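Local coordinates for protein L-cysteine S-thiosulfotransferase subunit SoxA (Paracoccus denitrificans, PDB 2C1D) that carries heme c groups in the periplasmic SoxAX complex, which joins thiosulfate to a cysteine of the sulfur carrier protein SoxY during sulfur oxidation, at residues A159-E163 against L246-S250; E17-T22 against G254-E258. All blocks are in the same frame, centred on the assembly; numbering follows the deposited sequence.

Interaction 1 of 2, residues A159-E163 against L246-S250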
loop_
_atom_site.group_PDB
_atom_site.type_symbol
_atom_site.label_atom_id
_atom_site.label_comp_id
_atom_site.label_asym_id
_atom_site.label_seq_id
_atom_site.Cartn_x
_atom_site.Cartn_y
_atom_site.Cartn_z
ATOM N N ALA A 159 19.528 -11.952 4.856
ATOM C CA ALA A 159 19.971 -10.583 4.620
ATOM C C ALA A 159 19.900 -10.098 3.152
ATOM O O ALA A 159 19.467 -8.982 2.901
ATOM C CB ALA A 159 21.373 -10.372 5.186
ATOM N N PRO A 160 20.320 -10.904 2.194
ATOM C CA PRO A 160 20.276 -10.456 0.795
ATOM C C PRO A 160 18.859 -10.310 0.277
ATOM O O PRO A 160 18.595 -9.364 -0.452
ATOM C CB PRO A 160 20.994 -11.569 0.043
ATOM C CG PRO A 160 21.757 -12.318 1.102
ATOM C CD PRO A 160 20.898 -12.250 2.318
ATOM N N TYR A 161 17.986 -11.238 0.651
ATOM C CA TYR A 161 16.559 -11.138 0.358
ATOM C C TYR A 161 15.966 -9.866 0.966
ATOM O O TYR A 161 15.264 -9.124 0.299
ATOM C CB TYR A 161 15.825 -12.350 0.903
ATOM C CG TYR A 161 16.214 -13.660 0.270
ATOM C CD1 TYR A 161 17.122 -14.530 0.902
ATOM C CD2 TYR A 161 15.646 -14.063 -0.926
ATOM C CE1 TYR A 161 17.456 -15.738 0.343
ATOM C CE2 TYR A 161 15.973 -15.262 -1.501
ATOM C CZ TYR A 161 16.878 -16.109 -0.863
ATOM O OH TYR A 161 17.180 -17.303 -1.447
ATOM N N TRP A 162 16.304 -9.599 2.222
ATOM C CA TRP A 162 15.759 -8.464 2.963
ATOM C C TRP A 162 16.204 -7.162 2.312
ATOM O O TRP A 162 15.416 -6.222 2.129
ATOM C CB TRP A 162 16.242 -8.566 4.418
ATOM C CG TRP A 162 15.745 -7.547 5.363
ATOM C CD1 TRP A 162 14.603 -7.603 6.108
ATOM C CD2 TRP A 162 16.409 -6.331 5.744
ATOM N NE1 TRP A 162 14.510 -6.491 6.901
ATOM C CE2 TRP A 162 15.602 -5.694 6.700
ATOM C CE3 TRP A 162 17.598 -5.709 5.352
ATOM C CZ2 TRP A 162 15.929 -4.468 7.259
ATOM C CZ3 TRP A 162 17.945 -4.507 5.918
ATOM C CH2 TRP A 162 17.111 -3.891 6.871
ATOM N N GLU A 163 17.477 -7.104 1.965
ATOM C CA GLU A 163 18.038 -5.959 1.250
ATOM C C GLU A 163 17.355 -5.730 -0.104
ATOM O O GLU A 163 17.135 -4.603 -0.501
ATOM C CB GLU A 163 19.550 -6.156 1.006
ATOM C CG GLU A 163 20.449 -5.933 2.217
ATOM C CD GLU A 163 20.454 -4.512 2.758
ATOM O OE1 GLU A 163 20.085 -3.529 2.060
ATOM O OE2 GLU A 163 20.845 -4.374 3.936
ATOM N N LEU A 246 9.105 -10.131 3.052
ATOM C CA LEU A 246 10.105 -10.330 4.115
ATOM C C LEU A 246 10.498 -9.008 4.742
ATOM O O LEU A 246 10.518 -8.867 5.971
ATOM C CB LEU A 246 11.365 -11.020 3.559
ATOM C CG LEU A 246 12.604 -11.154 4.463
ATOM C CD1 LEU A 246 12.360 -12.096 5.665
ATOM C CD2 LEU A 246 13.793 -11.637 3.651
ATOM N N TYR A 247 10.783 -8.036 3.890
ATOM C CA TYR A 247 11.208 -6.741 4.357
ATOM C C TYR A 247 10.075 -6.025 5.129
ATOM O O TYR A 247 10.295 -5.513 6.223
ATOM C CB TYR A 247 11.735 -5.883 3.209
ATOM C CG TYR A 247 12.119 -4.539 3.701
ATOM C CD1 TYR A 247 13.280 -4.366 4.449
ATOM C CD2 TYR A 247 11.304 -3.442 3.478
ATOM C CE1 TYR A 247 13.632 -3.110 4.945
ATOM C CE2 TYR A 247 11.634 -2.203 3.985
ATOM C CZ TYR A 247 12.802 -2.046 4.718
ATOM O OH TYR A 247 13.111 -0.800 5.229
ATOM N N VAL A 248 8.872 -6.009 4.565
ATOM C CA VAL A 248 7.747 -5.275 5.163
ATOM C C VAL A 248 7.312 -5.963 6.459
ATOM O O VAL A 248 7.056 -5.298 7.447
ATOM C CB VAL A 248 6.569 -5.104 4.179
ATOM C CG1 VAL A 248 5.374 -4.382 4.828
ATOM C CG2 VAL A 248 7.011 -4.296 2.975
ATOM N N ALA A 249 7.279 -7.291 6.475
ATOM C CA ALA A 249 7.014 -8.018 7.707
ATOM C C ALA A 249 7.908 -7.566 8.877
ATOM O O ALA A 249 7.439 -7.392 9.997
ATOM C CB ALA A 249 7.171 -9.525 7.489
ATOM N N SER A 250 9.195 -7.418 8.597
ATOM C CA SER A 250 10.193 -7.084 9.608
ATOM C C SER A 250 10.015 -5.664 10.111
ATOM O O SER A 250 10.411 -5.374 11.233
ATOM C CB SER A 250 11.616 -7.313 9.079
ATOM O OG SER A 250 12.023 -6.302 8.169
#
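The indole of Trp162 lies over the edge of the Tyr247 ring and accounts for most of the area that the first turn of helix 159-170 has covered here. The pair is T-shaped. The edge of Tyr247 points at the face of the five-membered ring of Trp162, with centroids 4.9 Å apart and planes at 62°. Trp162 CE2 and Tyr247 CD1 approach to 3.5 Å. The t rotamer of Trp162 carries the indole across to helix 239-251, so its NE1 donates a hydrogen bond to Ser250 OG at 2.8 Å. Ser250 OG in turn donates to Tyr247 O, one turn back, at 2.7 Å. The indole NH therefore meets a hydroxyl whose proton is already turned to the helix backbone. Leu246 fills the other part of the contact. Its CD2 lies 3.5 Å from Tyr161 CB, 4.0 Å from Trp162 CB and 3.5 Å from Trp162 N.

The two short axes are nearly perpendicular, at 87°, with a closest approach of 9.4 Å. Helix 159-170 precedes the heme-binding Cys180, Cys183 and His184, and helix 239-251 follows them. This is consistent with the perpendicular packing of N- and C-terminal helices that is a hallmark of the cytochrome c fold. Phe27 packs edge-to-face with Trp162, and Leu107 touches both Tyr161 and Leu246. The Tyr247 side chain is about 8 Å from a bound heme c. The contact is mainly aromatic and apolar. Its one crossing hydrogen bond gives the indole NH a partner within a largely buried contact and, together with the packing of Tyr247, helps to set the orientation of the indole.

Interaction 2 of 2, residues E17-T22 against G254-E258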
loop_
_atom_site.group_PDB
_atom_site.type_symbol
_atom_site.label_atom_id
_atom_site.label_comp_id
_atom_site.label_asym_id
_atom_site.label_seq_id
_atom_site.Cartn_x
_atom_site.Cartn_y
_atom_site.Cartn_z
ATOM N N GLU A 17 -4.682 -10.500 24.136
ATOM C CA GLU A 17 -4.085 -9.211 23.972
ATOM C C GLU A 17 -3.296 -9.183 22.664
ATOM O O GLU A 17 -2.569 -10.125 22.345
ATOM C CB GLU A 17 -3.165 -8.911 25.158
ATOM C CG GLU A 17 -3.870 -8.931 26.521
ATOM C CD GLU A 17 -2.945 -8.527 27.661
ATOM O OE1 GLU A 17 -1.724 -8.297 27.413
ATOM O OE2 GLU A 17 -3.440 -8.435 28.815
ATOM N N ILE A 18 -3.479 -8.091 21.931
ATOM C CA ILE A 18 -2.744 -7.780 20.727
ATOM C C ILE A 18 -1.894 -6.514 20.994
ATOM O O ILE A 18 -2.430 -5.457 21.347
ATOM C CB ILE A 18 -3.727 -7.542 19.557
ATOM C CG1 ILE A 18 -4.690 -8.731 19.384
ATOM C CG2 ILE A 18 -2.959 -7.250 18.258
ATOM C CD1 ILE A 18 -4.036 -10.112 19.129
ATOM N N VAL A 19 -0.573 -6.636 20.846
ATOM C CA VAL A 19 0.314 -5.465 20.861
ATOM C C VAL A 19 0.135 -4.742 19.532
ATOM O O VAL A 19 0.503 -5.269 18.471
ATOM C CB VAL A 19 1.820 -5.854 21.079
ATOM C CG1 VAL A 19 2.745 -4.615 20.968
ATOM C CG2 VAL A 19 2.028 -6.510 22.442
ATOM N N THR A 20 -0.445 -3.555 19.579
ATOM C CA THR A 20 -0.670 -2.731 18.384
ATOM C C THR A 20 0.215 -1.476 18.303
ATOM O O THR A 20 0.091 -0.687 17.356
ATOM C CB THR A 20 -2.128 -2.281 18.345
ATOM O OG1 THR A 20 -2.488 -1.627 19.577
ATOM C CG2 THR A 20 -3.070 -3.472 18.247
ATOM N N LYS A 21 1.060 -1.283 19.309
ATOM C CA LYS A 21 1.925 -0.106 19.410
ATOM C C LYS A 21 3.138 -0.529 20.234
ATOM O O LYS A 21 3.012 -1.138 21.305
ATOM C CB LYS A 21 1.159 1.070 20.043
ATOM C CG LYS A 21 2.024 2.163 20.690
ATOM C CD LYS A 21 1.158 3.211 21.427
ATOM C CE LYS A 21 2.000 4.465 21.807
ATOM N NZ LYS A 21 1.399 5.253 22.925
ATOM N N THR A 22 4.319 -0.280 19.704
ATOM C CA THR A 22 5.539 -0.727 20.348
ATOM C C THR A 22 6.751 -0.023 19.746
ATOM O O THR A 22 6.628 0.689 18.732
ATOM C CB THR A 22 5.653 -2.275 20.263
ATOM O OG1 THR A 22 6.684 -2.755 21.129
ATOM C CG2 THR A 22 6.068 -2.757 18.870
ATOM N N GLY A 254 7.831 -7.057 16.605
ATOM C CA GLY A 254 7.437 -6.614 17.936
ATOM C C GLY A 254 5.938 -6.446 18.075
ATOM O O GLY A 254 5.377 -6.680 19.147
ATOM N N LEU A 255 5.271 -6.024 17.005
ATOM C CA LEU A 255 3.810 -6.035 16.989
ATOM C C LEU A 255 3.324 -7.485 17.031
ATOM O O LEU A 255 4.032 -8.400 16.584
ATOM C CB LEU A 255 3.270 -5.340 15.736
ATOM C CG LEU A 255 3.547 -3.843 15.610
ATOM C CD1 LEU A 255 3.317 -3.389 14.187
ATOM C CD2 LEU A 255 2.686 -3.035 16.573
ATOM N N SER A 256 2.120 -7.705 17.544
ATOM C CA SER A 256 1.536 -9.027 17.520
ATOM C C SER A 256 0.975 -9.399 16.145
ATOM O O SER A 256 0.436 -8.582 15.373
ATOM C CB SER A 256 0.396 -9.184 18.547
ATOM O OG SER A 256 0.804 -8.889 19.875
ATOM N N VAL A 257 1.047 -10.677 15.868
ATOM C CA VAL A 257 0.244 -11.258 14.831
ATOM C C VAL A 257 -1.222 -11.052 15.234
ATOM O O VAL A 257 -1.646 -11.538 16.276
ATOM C CB VAL A 257 0.552 -12.751 14.692
ATOM C CG1 VAL A 257 -0.373 -13.377 13.712
ATOM C CG2 VAL A 257 1.983 -12.958 14.223
ATOM N N GLU A 258 -1.996 -10.366 14.403
ATOM C CA GLU A 258 -3.415 -10.134 14.698
ATOM C C GLU A 258 -4.285 -11.366 14.426
ATOM O O GLU A 258 -5.376 -11.483 14.997
ATOM C CB GLU A 258 -3.921 -8.884 13.960
ATOM C CG GLU A 258 -3.203 -7.637 14.484
ATOM C CD GLU A 258 -3.598 -6.315 13.851
ATOM O OE1 GLU A 258 -4.719 -6.151 13.325
ATOM O OE2 GLU A 258 -2.765 -5.382 13.929
#
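Two hydrogen bonds join the segments, and both link Val19 to Ser256. Val19 N donates to Ser256 OG at 2.8 Å, and Ser256 N donates to Val19 O at 3.1 Å. One serine thus serves both the NH and the carbonyl of a single residue, once by side chain and once by backbone. These two residues also have the closest CA atoms, 5.0 Å apart. The chains run roughly antiparallel, with end-to-end directions 141° apart, but 254-258 is not a regular strand.

Van der Waals contacts lie on both sides of this pair. Leu255 CD2 rests on the backbone of 17-22, 3.4 Å from Thr20 C and 3.7 Å from Val19 O. Thr22 CG2 is 3.8 Å from Gly254 C. A side chain at Gly254 would crowd Thr22 CG2, and the backbone angles there also call for glycine. Farther along, Ile18 CG2 meets Glu258 CG at 3.8 Å.

The charged end of Glu258 is held outside the segments, by a salt bridge to Arg263 and a hydrogen bond to Ser37. Thr20 OG1 bonds to His40. Strand 16-22 pairs with strands 7-9 and 35-36 in a small antiparallel sheet. Val19 and Thr20 are not in strand conformation. The loop docks at this break in strand 16-22, and Ser256 satisfies backbone groups of Val19 there.

The two contacts lie 20 Å apart, centre to centre. Both use the C-terminal part of the chain: interaction 1 uses helix 239-251, and interaction 2 the loop that follows it. Their first segments come from different places. Residues 17-22 belong to the N-terminal three-stranded antiparallel sheet, while 159-163 start helix 159-170. Along the chain the order is 17-22, 159-163, 246-250, 254-258, so the span closed by interaction 1 lies wholly within that of interaction 2. The C-terminal part thus packs first on a helix of the second cytochrome c domain and then on the N-terminal sheet, tying both to one continuous piece of chain.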